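Local structure of 11S globulin subunit beta (Cucurbita maxima, 2E9Q) at residues R33-R39 with E49-N55; I70-L76 with W146-Q152; G94-I100 with Q126-F131. The protein serves as a seed storage protein, a nutrient reservoir of the 11S globulin family that, when mature, forms hexamers of two-chain subunits. All coordinates share one frame. Where two conformers were deposited one is given. Residues are numbered along the deposited sequence.

Interaction 1. Residues R33-R39 with E49-N55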
loop_
_atom_site.group_PDB
_atom_site.type_symbol
_atom_site.label_atom_id
_atom_site.label_comp_id
_atom_site.label_asym_id
_atom_site.label_seq_id
_atom_site.Cartn_x
_atom_site.Cartn_y
_atom_site.Cartn_z
ATOM N N ARG A 33 18.771 -1.123 -19.630
ATOM C CA ARG A 33 18.932 -1.441 -21.038
ATOM C C ARG A 33 17.796 -0.895 -21.895
ATOM O O ARG A 33 16.651 -0.810 -21.442
ATOM C CB ARG A 33 19.023 -2.959 -21.211
ATOM C CG ARG A 33 20.120 -3.592 -20.343
ATOM C CD ARG A 33 20.185 -5.114 -20.478
ATOM N NE ARG A 33 18.931 -5.778 -20.119
ATOM C CZ ARG A 33 18.759 -7.098 -20.112
ATOM N NH1 ARG A 33 17.582 -7.618 -19.775
ATOM N NH2 ARG A 33 19.768 -7.901 -20.435
ATOM N N ALA A 34 18.128 -0.496 -23.121
ATOM C CA ALA A 34 17.116 -0.034 -24.060
ATOM C C ALA A 34 16.570 -1.370 -24.550
ATOM O O ALA A 34 17.244 -2.068 -25.293
ATOM C CB ALA A 34 17.759 0.729 -25.196
ATOM N N GLN A 35 15.368 -1.731 -24.117
ATOM C CA GLN A 35 14.769 -3.019 -24.464
ATOM C C GLN A 35 13.839 -3.103 -25.667
ATOM O O GLN A 35 13.037 -2.203 -25.929
ATOM C CB GLN A 35 13.978 -3.558 -23.274
ATOM C CG GLN A 35 14.675 -3.508 -21.937
ATOM C CD GLN A 35 13.701 -3.785 -20.800
ATOM O OE1 GLN A 35 13.051 -4.836 -20.770
ATOM N NE2 GLN A 35 13.586 -2.836 -19.864
ATOM N N ASP A 36 13.925 -4.229 -26.364
ATOM C CA ASP A 36 13.073 -4.513 -27.501
ATOM C C ASP A 36 12.174 -5.649 -27.048
ATOM O O ASP A 36 12.482 -6.329 -26.067
ATOM C CB ASP A 36 13.897 -4.960 -28.714
ATOM C CG ASP A 36 14.370 -3.792 -29.558
ATOM O OD1 ASP A 36 15.567 -3.452 -29.508
ATOM O OD2 ASP A 36 13.532 -3.198 -30.271
ATOM N N PRO A 37 11.042 -5.866 -27.741
ATOM C CA PRO A 37 10.161 -6.961 -27.325
ATOM C C PRO A 37 10.983 -8.236 -27.377
ATOM O O PRO A 37 11.941 -8.317 -28.137
ATOM C CB PRO A 37 9.059 -6.949 -28.383
ATOM C CG PRO A 37 9.030 -5.543 -28.840
ATOM C CD PRO A 37 10.502 -5.184 -28.926
ATOM N N VAL A 38 10.621 -9.229 -26.581
ATOM C CA VAL A 38 11.372 -10.477 -26.576
ATOM C C VAL A 38 10.506 -11.660 -26.993
ATOM O O VAL A 38 11.016 -12.738 -27.270
ATOM C CB VAL A 38 11.961 -10.788 -25.173
ATOM C CG1 VAL A 38 12.904 -9.686 -24.744
ATOM C CG2 VAL A 38 10.838 -10.956 -24.160
ATOM N N ARG A 39 9.199 -11.454 -27.045
ATOM C CA ARG A 39 8.283 -12.530 -27.391
ATOM C C ARG A 39 7.208 -12.029 -28.362
ATOM O O ARG A 39 6.875 -10.851 -28.375
ATOM C CB ARG A 39 7.661 -13.078 -26.105
ATOM C CG ARG A 39 7.504 -14.586 -26.089
ATOM C CD ARG A 39 7.243 -15.127 -24.678
ATOM N NE ARG A 39 8.388 -14.957 -23.775
ATOM C CZ ARG A 39 8.416 -14.111 -22.744
ATOM N NH1 ARG A 39 9.502 -14.030 -21.983
ATOM N NH2 ARG A 39 7.358 -13.346 -22.471
ATOM N N GLU A 49 3.364 -8.312 -29.469
ATOM C CA GLU A 49 4.738 -8.374 -29.021
ATOM C C GLU A 49 4.776 -8.039 -27.524
ATOM O O GLU A 49 4.055 -7.136 -27.061
ATOM C CB GLU A 49 5.580 -7.382 -29.819
ATOM C CG GLU A 49 5.686 -7.725 -31.309
ATOM C CD GLU A 49 6.454 -6.676 -32.086
ATOM O OE1 GLU A 49 5.866 -5.623 -32.419
ATOM O OE2 GLU A 49 7.653 -6.895 -32.345
ATOM N N VAL A 50 5.608 -8.769 -26.777
ATOM C CA VAL A 50 5.727 -8.566 -25.334
ATOM C C VAL A 50 7.166 -8.363 -24.883
ATOM O O VAL A 50 8.070 -9.073 -25.333
ATOM C CB VAL A 50 5.138 -9.761 -24.570
ATOM C CG1 VAL A 50 5.156 -9.487 -23.085
ATOM C CG2 VAL A 50 3.713 -10.029 -25.043
ATOM N N TRP A 51 7.384 -7.387 -24.006
ATOM C CA TRP A 51 8.723 -7.127 -23.501
ATOM C C TRP A 51 9.024 -8.108 -22.363
ATOM O O TRP A 51 8.133 -8.831 -21.906
ATOM C CB TRP A 51 8.864 -5.677 -23.028
ATOM C CG TRP A 51 9.251 -4.715 -24.117
ATOM C CD1 TRP A 51 10.462 -4.094 -24.276
ATOM C CD2 TRP A 51 8.412 -4.234 -25.179
ATOM N NE1 TRP A 51 10.426 -3.249 -25.365
ATOM C CE2 TRP A 51 9.181 -3.316 -25.936
ATOM C CE3 TRP A 51 7.086 -4.487 -25.561
ATOM C CZ2 TRP A 51 8.662 -2.646 -27.060
ATOM C CZ3 TRP A 51 6.570 -3.821 -26.680
ATOM C CH2 TRP A 51 7.361 -2.913 -27.414
ATOM N N ASP A 52 10.275 -8.140 -21.920
ATOM C CA ASP A 52 10.673 -9.081 -20.874
ATOM C C ASP A 52 10.298 -8.638 -19.472
ATOM O O ASP A 52 10.967 -7.808 -18.885
ATOM C CB ASP A 52 12.179 -9.340 -20.946
ATOM C CG ASP A 52 12.638 -10.389 -19.941
ATOM O OD1 ASP A 52 11.835 -11.265 -19.560
ATOM O OD2 ASP A 52 13.815 -10.347 -19.545
ATOM N N GLN A 53 9.222 -9.212 -18.948
ATOM C CA GLN A 53 8.746 -8.886 -17.611
ATOM C C GLN A 53 9.846 -9.087 -16.560
ATOM O O GLN A 53 9.935 -8.319 -15.598
ATOM C CB GLN A 53 7.530 -9.749 -17.260
ATOM C CG GLN A 53 7.605 -11.153 -17.846
ATOM C CD GLN A 53 7.221 -11.181 -19.321
ATOM O OE1 GLN A 53 6.037 -11.209 -19.664
ATOM N NE2 GLN A 53 8.220 -11.155 -20.200
ATOM N N ASP A 54 10.687 -10.103 -16.751
ATOM C CA ASP A 54 11.766 -10.361 -15.797
ATOM C C ASP A 54 12.995 -9.465 -15.981
ATOM O O ASP A 54 14.009 -9.638 -15.303
ATOM C CB ASP A 54 12.167 -11.838 -15.833
ATOM C CG ASP A 54 10.997 -12.766 -15.555
ATOM O OD1 ASP A 54 10.287 -12.568 -14.543
ATOM O OD2 ASP A 54 10.785 -13.703 -16.355
ATOM N N ASN A 55 12.929 -8.515 -16.906
ATOM C CA ASN A 55 14.046 -7.578 -17.057
ATOM C C ASN A 55 14.219 -6.970 -15.643
ATOM O O ASN A 55 13.223 -6.728 -14.956
ATOM C CB ASN A 55 13.669 -6.477 -18.061
ATOM C CG ASN A 55 14.444 -5.186 -17.840
ATOM O OD1 ASN A 55 15.456 -4.928 -18.497
ATOM N ND2 ASN A 55 13.980 -4.374 -16.906
HETATM O O HOH W 1 12.202 -6.923 -23.238
#
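Both V38 N (2.8 Å) and R39 N (3.1 Å) donate to V50 O, while V50 N returns a bond to R39 O at 2.9 Å: two residues face one, the definition of a classic beta bulge. Upstream the strand pairing gives way to a side chain, with W51 NE1 donating to Q35 O at 2.9 Å. A water extends the link, accepting from D52 N at 2.6 Å and donating to D36 O at 2.9 Å. The indole thus held receives P37 on its face, P37 CG lying 3.4 Å from the centroid of the W51 six-membered ring in a CH-pi contact, and V38 CG2 packs on D52 CB at 3.8 Å. The contact lies at the open end of the hairpin of strands 39-43 and 46-50, at the margin of a cupin sheet; strand 63-70 flanks it, E49 forming a salt bridge with R67, and helix 56-61 packs F58 against Q35 and W51.

Interaction 2. Residues I70-L76 with W146-Q152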
loop_
_atom_site.group_PDB
_atom_site.type_symbol
_atom_site.label_atom_id
_atom_site.label_comp_id
_atom_site.label_asym_id
_atom_site.label_seq_id
_atom_site.Cartn_x
_atom_site.Cartn_y
_atom_site.Cartn_z
ATOM N N ILE A 70 -2.755 -4.386 -35.038
ATOM C CA ILE A 70 -3.992 -4.906 -35.582
ATOM C C ILE A 70 -4.193 -4.410 -36.996
ATOM O O ILE A 70 -4.201 -3.204 -37.264
ATOM C CB ILE A 70 -5.176 -4.491 -34.689
ATOM C CG1 ILE A 70 -4.873 -4.911 -33.245
ATOM C CG2 ILE A 70 -6.476 -5.145 -35.179
ATOM C CD1 ILE A 70 -5.827 -4.350 -32.237
ATOM N N ARG A 71 -4.342 -5.355 -37.913
ATOM C CA ARG A 71 -4.524 -5.004 -39.310
ATOM C C ARG A 71 -5.972 -4.611 -39.558
ATOM O O ARG A 71 -6.864 -4.968 -38.782
ATOM C CB ARG A 71 -4.176 -6.203 -40.192
ATOM C CG ARG A 71 -2.795 -6.785 -39.954
ATOM C CD ARG A 71 -2.733 -8.225 -40.444
ATOM N NE ARG A 71 -1.476 -8.866 -40.084
ATOM C CZ ARG A 71 -1.330 -10.172 -39.918
ATOM N NH1 ARG A 71 -2.365 -10.980 -40.079
ATOM N NH2 ARG A 71 -0.150 -10.668 -39.581
ATOM N N PRO A 72 -6.223 -3.857 -40.642
ATOM C CA PRO A 72 -7.575 -3.414 -40.991
ATOM C C PRO A 72 -8.602 -4.520 -40.823
ATOM O O PRO A 72 -8.362 -5.666 -41.206
ATOM C CB PRO A 72 -7.415 -2.967 -42.429
ATOM C CG PRO A 72 -6.060 -2.310 -42.383
ATOM C CD PRO A 72 -5.245 -3.348 -41.621
ATOM N N LYS A 73 -9.738 -4.163 -40.231
ATOM C CA LYS A 73 -10.825 -5.103 -39.979
ATOM C C LYS A 73 -10.450 -6.060 -38.856
ATOM O O LYS A 73 -11.116 -7.073 -38.643
ATOM C CB LYS A 73 -11.167 -5.902 -41.245
ATOM C CG LYS A 73 -11.591 -5.052 -42.450
ATOM C CD LYS A 73 -12.841 -4.223 -42.158
ATOM C CE LYS A 73 -13.220 -3.336 -43.342
ATOM N NZ LYS A 73 -14.400 -2.462 -43.057
ATOM N N GLY A 74 -9.386 -5.730 -38.133
ATOM C CA GLY A 74 -8.948 -6.579 -37.041
ATOM C C GLY A 74 -9.667 -6.322 -35.731
ATOM O O GLY A 74 -9.933 -5.179 -35.368
ATOM N N LEU A 75 -9.980 -7.396 -35.016
ATOM C CA LEU A 75 -10.660 -7.291 -33.738
ATOM C C LEU A 75 -9.889 -7.986 -32.606
ATOM O O LEU A 75 -9.723 -9.202 -32.611
ATOM C CB LEU A 75 -12.060 -7.907 -33.842
ATOM C CG LEU A 75 -12.835 -8.061 -32.523
ATOM C CD1 LEU A 75 -13.282 -6.689 -32.014
ATOM C CD2 LEU A 75 -14.039 -8.984 -32.729
ATOM N N LEU A 76 -9.403 -7.205 -31.647
ATOM C CA LEU A 76 -8.708 -7.769 -30.500
ATOM C C LEU A 76 -9.838 -8.239 -29.610
ATOM O O LEU A 76 -10.647 -7.437 -29.148
ATOM C CB LEU A 76 -7.883 -6.698 -29.785
ATOM C CG LEU A 76 -7.264 -7.058 -28.425
ATOM C CD1 LEU A 76 -6.367 -8.291 -28.536
ATOM C CD2 LEU A 76 -6.471 -5.850 -27.917
ATOM N N TRP A 146 -12.322 -4.500 -25.652
ATOM C CA TRP A 146 -12.020 -5.036 -26.969
ATOM C C TRP A 146 -11.771 -3.850 -27.888
ATOM O O TRP A 146 -12.329 -2.768 -27.686
ATOM C CB TRP A 146 -13.181 -5.885 -27.499
ATOM C CG TRP A 146 -14.504 -5.170 -27.528
ATOM C CD1 TRP A 146 -15.483 -5.221 -26.577
ATOM C CD2 TRP A 146 -14.993 -4.293 -28.559
ATOM N NE1 TRP A 146 -16.548 -4.439 -26.949
ATOM C CE2 TRP A 146 -16.278 -3.857 -28.159
ATOM C CE3 TRP A 146 -14.471 -3.837 -29.778
ATOM C CZ2 TRP A 146 -17.054 -2.981 -28.938
ATOM C CZ3 TRP A 146 -15.249 -2.958 -30.559
ATOM C CH2 TRP A 146 -16.528 -2.546 -30.129
ATOM N N MET A 147 -10.911 -4.035 -28.878
ATOM C CA MET A 147 -10.614 -2.960 -29.799
ATOM C C MET A 147 -10.686 -3.439 -31.233
ATOM O O MET A 147 -10.328 -4.583 -31.541
ATOM C CB MET A 147 -9.238 -2.373 -29.493
ATOM C CG MET A 147 -9.186 -1.672 -28.143
ATOM S SD MET A 147 -7.569 -1.042 -27.714
ATOM C CE MET A 147 -6.937 -2.408 -26.744
ATOM N N TYR A 148 -11.180 -2.555 -32.096
ATOM C CA TYR A 148 -11.351 -2.840 -33.503
ATOM C C TYR A 148 -10.689 -1.759 -34.340
ATOM O O TYR A 148 -10.766 -0.577 -34.022
ATOM C CB TYR A 148 -12.842 -2.904 -33.835
ATOM C CG TYR A 148 -13.141 -2.952 -35.314
ATOM C CD1 TYR A 148 -13.067 -4.150 -36.025
ATOM C CD2 TYR A 148 -13.472 -1.791 -36.011
ATOM C CE1 TYR A 148 -13.317 -4.189 -37.398
ATOM C CE2 TYR A 148 -13.720 -1.817 -37.384
ATOM C CZ TYR A 148 -13.642 -3.021 -38.067
ATOM O OH TYR A 148 -13.890 -3.049 -39.416
ATOM N N ASN A 149 -10.034 -2.177 -35.410
ATOM C CA ASN A 149 -9.371 -1.252 -36.308
ATOM C C ASN A 149 -10.361 -0.953 -37.434
ATOM O O ASN A 149 -10.829 -1.869 -38.115
ATOM C CB ASN A 149 -8.104 -1.899 -36.876
ATOM C CG ASN A 149 -7.329 -0.969 -37.785
ATOM O OD1 ASN A 149 -7.562 0.240 -37.805
ATOM N ND2 ASN A 149 -6.380 -1.531 -38.539
ATOM N N ARG A 150 -10.694 0.322 -37.611
ATOM C CA ARG A 150 -11.626 0.719 -38.663
ATOM C C ARG A 150 -10.923 1.597 -39.693
ATOM O O ARG A 150 -11.561 2.188 -40.559
ATOM C CB ARG A 150 -12.837 1.456 -38.064
ATOM C CG ARG A 150 -12.631 2.925 -37.698
ATOM C CD ARG A 150 -13.939 3.494 -37.121
ATOM N NE ARG A 150 -14.046 4.955 -37.176
ATOM C CZ ARG A 150 -13.402 5.801 -36.375
ATOM N NH1 ARG A 150 -12.582 5.351 -35.434
ATOM N NH2 ARG A 150 -13.584 7.109 -36.513
ATOM N N GLY A 151 -9.599 1.676 -39.592
ATOM C CA GLY A 151 -8.832 2.478 -40.529
ATOM C C GLY A 151 -8.211 1.630 -41.623
ATOM O O GLY A 151 -8.448 0.425 -41.689
ATOM N N GLN A 152 -7.413 2.255 -42.484
ATOM C CA GLN A 152 -6.764 1.536 -43.575
ATOM C C GLN A 152 -5.353 1.114 -43.208
ATOM O O GLN A 152 -4.830 0.142 -43.750
ATOM C CB GLN A 152 -6.730 2.395 -44.846
ATOM C CG GLN A 152 -8.101 2.700 -45.405
ATOM C CD GLN A 152 -8.908 1.445 -45.692
ATOM O OE1 GLN A 152 -10.117 1.512 -45.924
ATOM N NE2 GLN A 152 -8.242 0.292 -45.686
#
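Strand pairing accounts for most of the polar groups where I70-L76 meets W146-Q152, and the side chain of N149 meets two more. In the antiparallel pairing, N149 N donates to G74 O (3.0 Å) and L76 N to M147 O (2.8 Å); the return bond from M147 N to L76 O is weak at 3.4 Å, as is K73 N to N149 O at 3.3 Å. I70 O, just before the type II turn R71-G74, lies 3.0 Å from N149 ND2, which donates to the carbonyl of S153. The oxygen of the same amide, N149 OD1, accepts from G151 N at 3.1 Å, making an Asx turn. W146 NE1 bonds to Q126 OE1, whereas Y148 OH is buried without a polar partner. L76 CD2 packs on M147 CE at 3.7 Å. Within the curled sheet, strand 74-81 lies between 145-149 and 242-244, L75 bonding through its backbone to V243; W146 does so to G97 of bordering strand 93-98, and strand 155-162 packs against I70, M147 and N149.

Interaction 3. Residues G94-I100 with Q126-F131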
loop_
_atom_site.group_PDB
_atom_site.type_symbol
_atom_site.label_atom_id
_atom_site.label_comp_id
_atom_site.label_asym_id
_atom_site.label_seq_id
_atom_site.Cartn_x
_atom_site.Cartn_y
_atom_site.Cartn_z
ATOM N N GLY A 94 -9.782 3.554 -34.343
ATOM C CA GLY A 94 -10.824 2.559 -34.299
ATOM C C GLY A 94 -11.813 2.799 -33.180
ATOM O O GLY A 94 -11.936 3.914 -32.669
ATOM N N ILE A 95 -12.515 1.738 -32.803
ATOM C CA ILE A 95 -13.509 1.814 -31.756
ATOM C C ILE A 95 -13.232 0.775 -30.685
ATOM O O ILE A 95 -12.674 -0.291 -30.966
ATOM C CB ILE A 95 -14.928 1.621 -32.339
ATOM C CG1 ILE A 95 -15.046 0.255 -33.008
ATOM C CG2 ILE A 95 -15.195 2.702 -33.386
ATOM C CD1 ILE A 95 -16.392 0.014 -33.692
ATOM N N ARG A 96 -13.617 1.105 -29.456
ATOM C CA ARG A 96 -13.410 0.227 -28.317
ATOM C C ARG A 96 -14.702 0.088 -27.523
ATOM O O ARG A 96 -15.607 0.928 -27.615
ATOM C CB ARG A 96 -12.328 0.813 -27.409
ATOM C CG ARG A 96 -12.734 2.142 -26.773
ATOM C CD ARG A 96 -11.599 2.880 -26.052
ATOM N NE ARG A 96 -10.989 2.088 -24.992
ATOM C CZ ARG A 96 -10.660 2.555 -23.789
ATOM N NH1 ARG A 96 -10.888 3.817 -23.468
ATOM N NH2 ARG A 96 -10.068 1.758 -22.911
ATOM N N GLY A 97 -14.771 -0.975 -26.736
ATOM C CA GLY A 97 -15.918 -1.209 -25.889
ATOM C C GLY A 97 -15.369 -1.564 -24.519
ATOM O O GLY A 97 -14.641 -2.551 -24.378
ATOM N N ILE A 98 -15.687 -0.762 -23.513
ATOM C CA ILE A 98 -15.201 -1.034 -22.173
ATOM C C ILE A 98 -16.304 -0.866 -21.140
ATOM O O ILE A 98 -16.662 0.247 -20.754
ATOM C CB ILE A 98 -13.987 -0.135 -21.827
ATOM C CG1 ILE A 98 -13.551 -0.389 -20.387
ATOM C CG2 ILE A 98 -14.318 1.323 -22.071
ATOM C CD1 ILE A 98 -12.234 0.280 -20.014
ATOM N N ALA A 99 -16.816 -2.006 -20.687
ATOM C CA ALA A 99 -17.907 -2.090 -19.722
ATOM C C ALA A 99 -17.845 -1.275 -18.426
ATOM O O ALA A 99 -18.717 -0.439 -18.183
ATOM C CB ALA A 99 -18.153 -3.560 -19.376
ATOM N N ILE A 100 -16.825 -1.522 -17.606
ATOM C CA ILE A 100 -16.656 -0.877 -16.299
ATOM C C ILE A 100 -17.891 -1.128 -15.414
ATOM O O ILE A 100 -18.938 -0.492 -15.567
ATOM C CB ILE A 100 -16.313 0.661 -16.396
ATOM C CG1 ILE A 100 -16.855 1.404 -15.173
ATOM C CG2 ILE A 100 -16.806 1.258 -17.691
ATOM C CD1 ILE A 100 -16.259 0.960 -13.862
ATOM N N GLN A 126 -23.241 -1.766 -24.951
ATOM C CA GLN A 126 -22.347 -0.752 -24.388
ATOM C C GLN A 126 -22.088 0.379 -25.365
ATOM O O GLN A 126 -22.258 0.221 -26.563
ATOM C CB GLN A 126 -20.998 -1.401 -24.046
ATOM C CG GLN A 126 -20.331 -2.016 -25.278
ATOM C CD GLN A 126 -19.145 -2.927 -24.968
ATOM O OE1 GLN A 126 -18.776 -3.770 -25.784
ATOM N NE2 GLN A 126 -18.543 -2.753 -23.799
ATOM N N LYS A 127 -21.658 1.520 -24.845
ATOM C CA LYS A 127 -21.336 2.664 -25.681
ATOM C C LYS A 127 -20.186 2.264 -26.598
ATOM O O LYS A 127 -19.303 1.512 -26.195
ATOM C CB LYS A 127 -20.896 3.847 -24.814
ATOM C CG LYS A 127 -20.295 5.009 -25.584
ATOM C CD LYS A 127 -19.654 6.031 -24.645
ATOM C CE LYS A 127 -20.688 6.750 -23.791
ATOM N NZ LYS A 127 -20.058 7.691 -22.813
ATOM N N ILE A 128 -20.204 2.759 -27.827
ATOM C CA ILE A 128 -19.143 2.466 -28.775
ATOM C C ILE A 128 -18.230 3.673 -28.742
ATOM O O ILE A 128 -18.603 4.758 -29.185
ATOM C CB ILE A 128 -19.689 2.263 -30.198
ATOM C CG1 ILE A 128 -20.567 1.004 -30.242
ATOM C CG2 ILE A 128 -18.537 2.160 -31.191
ATOM C CD1 ILE A 128 -19.822 -0.288 -29.972
ATOM N N ARG A 129 -17.028 3.467 -28.219
ATOM C CA ARG A 129 -16.048 4.531 -28.059
ATOM C C ARG A 129 -14.979 4.523 -29.137
ATOM O O ARG A 129 -14.213 3.568 -29.259
ATOM C CB ARG A 129 -15.407 4.419 -26.680
ATOM C CG ARG A 129 -16.399 3.974 -25.625
ATOM C CD ARG A 129 -15.887 4.179 -24.226
ATOM N NE ARG A 129 -16.779 3.545 -23.262
ATOM C CZ ARG A 129 -16.896 3.920 -21.996
ATOM N NH1 ARG A 129 -16.175 4.936 -21.540
ATOM N NH2 ARG A 129 -17.731 3.278 -21.188
ATOM N N PRO A 130 -14.922 5.588 -29.942
ATOM C CA PRO A 130 -13.931 5.692 -31.008
ATOM C C PRO A 130 -12.641 6.254 -30.422
ATOM O O PRO A 130 -12.655 6.876 -29.362
ATOM C CB PRO A 130 -14.589 6.657 -31.983
ATOM C CG PRO A 130 -15.299 7.609 -31.052
ATOM C CD PRO A 130 -15.920 6.673 -30.041
ATOM N N PHE A 131 -11.529 6.018 -31.102
ATOM C CA PHE A 131 -10.246 6.528 -30.648
ATOM C C PHE A 131 -9.360 6.673 -31.867
ATOM O O PHE A 131 -9.582 6.025 -32.887
ATOM C CB PHE A 131 -9.611 5.580 -29.620
ATOM C CG PHE A 131 -9.351 4.200 -30.143
ATOM C CD1 PHE A 131 -8.246 3.942 -30.944
ATOM C CD2 PHE A 131 -10.227 3.158 -29.853
ATOM C CE1 PHE A 131 -8.025 2.667 -31.449
ATOM C CE2 PHE A 131 -10.015 1.883 -30.353
ATOM C CZ PHE A 131 -8.914 1.634 -31.153
HETATM O O HOH W 2 -16.375 -4.543 -23.009
HETATM O O HOH W 3 -18.100 1.022 -24.033
#
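G94-I100 and Q126-F131 pair as antiparallel strands of the N-terminal cupin beta-barrel, and they illustrate how a pairing is finished. Strands 94-98 and 129-131 approach to 4.3 Å with their directions 138° apart. Two hydrogen-bonded pairs hold them: G94 N to F131 O at 2.9 Å with F131 N to G94 O at 2.7 Å, and R96 N to R129 O at a short 2.5 Å with R129 N to R96 O at 3.0 Å. Between these lies the non-hydrogen-bonded pair I95 and P130, at a position where the proline's missing amide hydrogen costs no cross-strand bond. Beyond R96 the chains diverge, and the CA atoms of A99 and Q126 are 6.6 Å apart.

Side chains divide by face. I95 CB packs on I128 CG2 at 3.8 Å, next to W146 and Y148 of the adjoining strand. On the other face F131 turns its ring over the bare glycine, G94 CA standing 4.0 Å from the F131 ring centroid in a CH-pi contact. R96 shares that face, its CG 3.5 Å from R129 CB, and R129 lays its guanidinium face on I98 CG2. Both arginines have further partners, R96 the carbonyls of V138 and L286, R129 a salt bridge with E105. A neighbouring subunit covers the end of the contact, its M419, L420 and P421 packing on A99, Q126 and I128. Where direct pairing lapses, water takes over: one molecule accepts from I98 N at 3.0 Å and from R129 NE at 3.0 Å, and donates to K127 O at 2.5 Å.

Together the three contacts show how chemistry follows position in a fold. Interaction 1 is partly buried, at the margin of one sheet about 29 Å, centre to centre, from interaction 3; it relies on a bulge, an indole and a water. Interactions 2 and 3 are buried, belong to the other sheet of the same cupin domain, and rest mainly on antiparallel backbone pairing, 2 adding an asparagine-centred turn and apolar side chains, 3 arginines and water at the end of the pairing. Interaction 3 is nested in the chain loop that interaction 2 closes, and W146 NE1 lies 2.6 Å from Q126 OE1, probably a hydrogen bond. Both also meet a second subunit, whereas no other chain of the assembly touches interaction 1.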